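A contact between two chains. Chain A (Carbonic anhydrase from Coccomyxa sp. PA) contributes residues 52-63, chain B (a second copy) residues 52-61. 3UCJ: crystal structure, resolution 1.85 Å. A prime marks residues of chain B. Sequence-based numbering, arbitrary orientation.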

# COMPACT_ATOMS: atom_id res chain seq x y z
N VAL A 52 12.03 22.55 2.47
CA VAL A 52 10.84 22.99 1.73
C VAL A 52 9.57 22.97 2.63
O VAL A 52 8.79 21.97 2.61
CB VAL A 52 10.57 22.10 0.48
CG1 VAL A 52 9.52 22.75 -0.46
CG2 VAL A 52 11.93 21.77 -0.28
N SER A 53 9.33 24.09 3.33
CA SER A 53 8.19 24.14 4.28
C SER A 53 7.04 25.02 3.73
O SER A 53 7.20 26.25 3.63
CB SER A 53 8.70 24.69 5.60
OG SER A 53 7.59 24.96 6.42
N PRO A 54 5.89 24.42 3.39
CA PRO A 54 4.92 25.16 2.61
C PRO A 54 4.36 26.38 3.39
O PRO A 54 4.20 27.49 2.81
CB PRO A 54 3.81 24.14 2.33
CG PRO A 54 4.11 22.97 3.14
CD PRO A 54 5.59 22.97 3.39
N ALA A 55 4.08 26.21 4.69
CA ALA A 55 3.48 27.38 5.40
C ALA A 55 4.47 28.54 5.55
O ALA A 55 4.11 29.70 5.31
CB ALA A 55 2.81 26.99 6.74
N GLN A 56 5.70 28.25 5.93
CA GLN A 56 6.80 29.24 5.89
C GLN A 56 6.93 29.88 4.52
O GLN A 56 6.77 31.12 4.38
CB GLN A 56 8.16 28.64 6.29
CG GLN A 56 8.12 27.97 7.65
CD GLN A 56 9.45 28.03 8.36
OE1 GLN A 56 10.53 27.72 7.77
NE2 GLN A 56 9.42 28.46 9.63
N LEU A 57 7.13 29.08 3.47
CA LEU A 57 7.48 29.72 2.18
C LEU A 57 6.36 30.53 1.57
O LEU A 57 6.61 31.44 0.75
CB LEU A 57 8.06 28.72 1.17
CG LEU A 57 7.10 27.72 0.55
CD1 LEU A 57 6.67 28.26 -0.75
CD2 LEU A 57 7.85 26.36 0.38
N PHE A 58 5.12 30.23 1.93
CA PHE A 58 4.04 31.04 1.47
C PHE A 58 3.60 32.07 2.52
O PHE A 58 2.55 32.71 2.31
CB PHE A 58 2.80 30.21 1.07
CG PHE A 58 2.99 29.42 -0.20
CD1 PHE A 58 2.88 28.01 -0.20
CD2 PHE A 58 3.31 30.07 -1.40
CE1 PHE A 58 3.07 27.29 -1.38
CE2 PHE A 58 3.52 29.33 -2.59
CZ PHE A 58 3.42 27.95 -2.57
N ASN A 59 4.32 32.16 3.64
CA ASN A 59 3.91 33.05 4.76
C ASN A 59 2.47 32.86 5.20
O ASN A 59 1.68 33.85 5.29
CB ASN A 59 4.10 34.53 4.33
CG ASN A 59 4.26 35.50 5.53
OD1 ASN A 59 4.70 35.14 6.64
ND2 ASN A 59 3.94 36.77 5.28
N MET A 60 2.10 31.61 5.42
CA MET A 60 0.74 31.25 5.83
C MET A 60 0.66 31.01 7.30
O MET A 60 1.66 30.54 7.94
CB MET A 60 0.27 30.01 5.12
CG MET A 60 -0.06 30.36 3.71
SD MET A 60 -0.40 28.85 2.82
CE MET A 60 -1.33 29.46 1.42
N ALA A 61 -0.51 31.33 7.87
CA ALA A 61 -0.66 31.20 9.31
C ALA A 61 -1.34 29.85 9.55
O ALA A 61 -1.86 29.25 8.61
CB ALA A 61 -1.52 32.38 9.87
N PRO A 62 -1.39 29.38 10.81
CA PRO A 62 -2.15 28.12 11.00
C PRO A 62 -3.60 28.09 10.44
O PRO A 62 -4.36 29.08 10.59
CB PRO A 62 -2.14 27.95 12.53
CG PRO A 62 -0.83 28.59 12.97
CD PRO A 62 -0.65 29.78 12.02
N GLY A 63 -4.03 27.00 9.81
CA GLY A 63 -5.42 26.96 9.32
C GLY A 63 -5.61 27.28 7.83
O GLY A 63 -6.74 27.21 7.30
N VAL B 52 -1.18 22.71 11.90
CA VAL B 52 0.01 22.16 12.50
C VAL B 52 1.22 22.10 11.56
O VAL B 52 1.44 21.13 10.93
CB VAL B 52 -0.28 20.75 13.04
CG1 VAL B 52 0.79 20.31 13.97
CG2 VAL B 52 -1.60 20.72 13.71
N SER B 53 2.00 23.16 11.50
CA SER B 53 3.10 23.22 10.55
C SER B 53 4.41 23.13 11.33
O SER B 53 4.78 24.10 11.99
CB SER B 53 2.96 24.56 9.80
OG SER B 53 4.21 24.81 9.17
N PRO B 54 5.14 21.97 11.29
CA PRO B 54 6.26 21.75 12.16
C PRO B 54 7.38 22.80 12.09
O PRO B 54 7.86 23.19 13.16
CB PRO B 54 6.83 20.39 11.69
CG PRO B 54 6.29 20.23 10.32
CD PRO B 54 4.94 20.84 10.37
N ALA B 55 7.80 23.23 10.92
CA ALA B 55 8.99 24.13 10.87
C ALA B 55 8.64 25.51 11.47
O ALA B 55 9.49 26.21 12.14
CB ALA B 55 9.52 24.29 9.46
N GLN B 56 7.42 25.92 11.17
CA GLN B 56 6.85 27.17 11.70
C GLN B 56 6.70 27.13 13.21
O GLN B 56 7.21 28.02 13.93
CB GLN B 56 5.51 27.40 11.00
CG GLN B 56 4.96 28.79 11.13
CD GLN B 56 3.57 28.89 10.52
OE1 GLN B 56 2.60 28.27 11.00
NE2 GLN B 56 3.48 29.65 9.44
N LEU B 57 6.10 26.05 13.73
CA LEU B 57 5.82 25.97 15.15
C LEU B 57 7.06 25.75 15.98
O LEU B 57 7.07 26.02 17.16
CB LEU B 57 4.69 24.97 15.41
CG LEU B 57 5.02 23.44 15.31
CD1 LEU B 57 5.49 23.06 16.62
CD2 LEU B 57 3.68 22.75 15.01
N PHE B 58 8.13 25.25 15.38
CA PHE B 58 9.42 25.13 16.08
C PHE B 58 10.37 26.27 15.72
O PHE B 58 11.50 26.29 16.19
CB PHE B 58 10.10 23.77 15.82
CG PHE B 58 9.44 22.63 16.53
CD1 PHE B 58 9.34 22.66 17.90
CD2 PHE B 58 8.91 21.50 15.80
CE1 PHE B 58 8.69 21.65 18.58
CE2 PHE B 58 8.30 20.47 16.47
CZ PHE B 58 8.17 20.53 17.87
N ASN B 59 9.89 27.21 14.92
CA ASN B 59 10.70 28.36 14.46
C ASN B 59 12.03 27.94 13.82
O ASN B 59 13.13 28.49 14.09
CB ASN B 59 10.92 29.35 15.61
CG ASN B 59 11.30 30.75 15.08
OD1 ASN B 59 12.29 31.31 15.51
ND2 ASN B 59 10.57 31.25 14.11
N MET B 60 11.94 26.91 12.96
CA MET B 60 13.11 26.40 12.26
C MET B 60 13.31 27.05 10.91
O MET B 60 12.36 27.41 10.22
CB MET B 60 13.02 24.86 12.14
CG MET B 60 13.26 24.21 13.46
SD MET B 60 12.67 22.53 13.19
CE MET B 60 13.48 21.65 14.45
N ALA B 61 14.57 27.20 10.53
CA ALA B 61 14.90 27.64 9.21
C ALA B 61 14.92 26.40 8.29
O ALA B 61 14.95 25.24 8.76
CB ALA B 61 16.29 28.33 9.23
O HOH W 1 7.13 22.61 8.12
O HOH W 2 4.19 23.90 6.49

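The strongest polar contacts are two reciprocal hydrogen bonds in which a glutamine amide of one chain reaches a backbone carbonyl of the other. Gln56′ NE2 donates to Met60 O at 2.5 Å, a very short separation, with an N-H...O angle of 150°; Gln56 NE2 donates to Met60′ O at 3.2 Å with a more bent angle of 136°. The two glutamines arrive by different routes: chi1 is m in Gln56 and t in Gln56′, and although both CA-to-CB bonds point sideways, both side chains end nearer the partner. The Gln56 amide straddles the Met60′ carbonyl: its OE1 lies 3.1 Å from Met60′ O, an acceptor-acceptor approach that is no bond and likely unfavourable. Each carbonyl is presented just beyond a short helix, residues 54-57 in both chains, where the turn is held by Met60 N to Ala55 O at 2.8 Å and Met60′ N to Ala55′ O at 2.7 Å.

Two waters form a second matched pair of links. Water 1 accepts from Ala55′ N (2.9 Å to its O) and hydrogen-bonds Ser53 OG (2.9 Å); water 2 accepts from Ala55 N (2.9 Å) and hydrogen-bonds Ser53′ OG (2.8 Å). Thus each serine, though it makes no capping bond to its own helix, reaches through water to a first-turn amide of the other.

The two turns meet in a reciprocal, approximately twofold arrangement: Gln56 CA and Gln56′ CA lie 6.2 Å apart, Ser53 faces Ala55′ and Ala55 faces Ser53′. The CA-to-CB bonds of both serines and both alanines point toward the partner, and the small side chains allow close packing: Ser53 OG lies 3.7 Å from Ala55′ CB, and Ala55 CB 3.6 Å from Ser53′ OG. Farther out, Pro62 CD rests 3.7 Å from Gln56′ OE1. Together the stretches bury 371 Å², with the glutamines covered most.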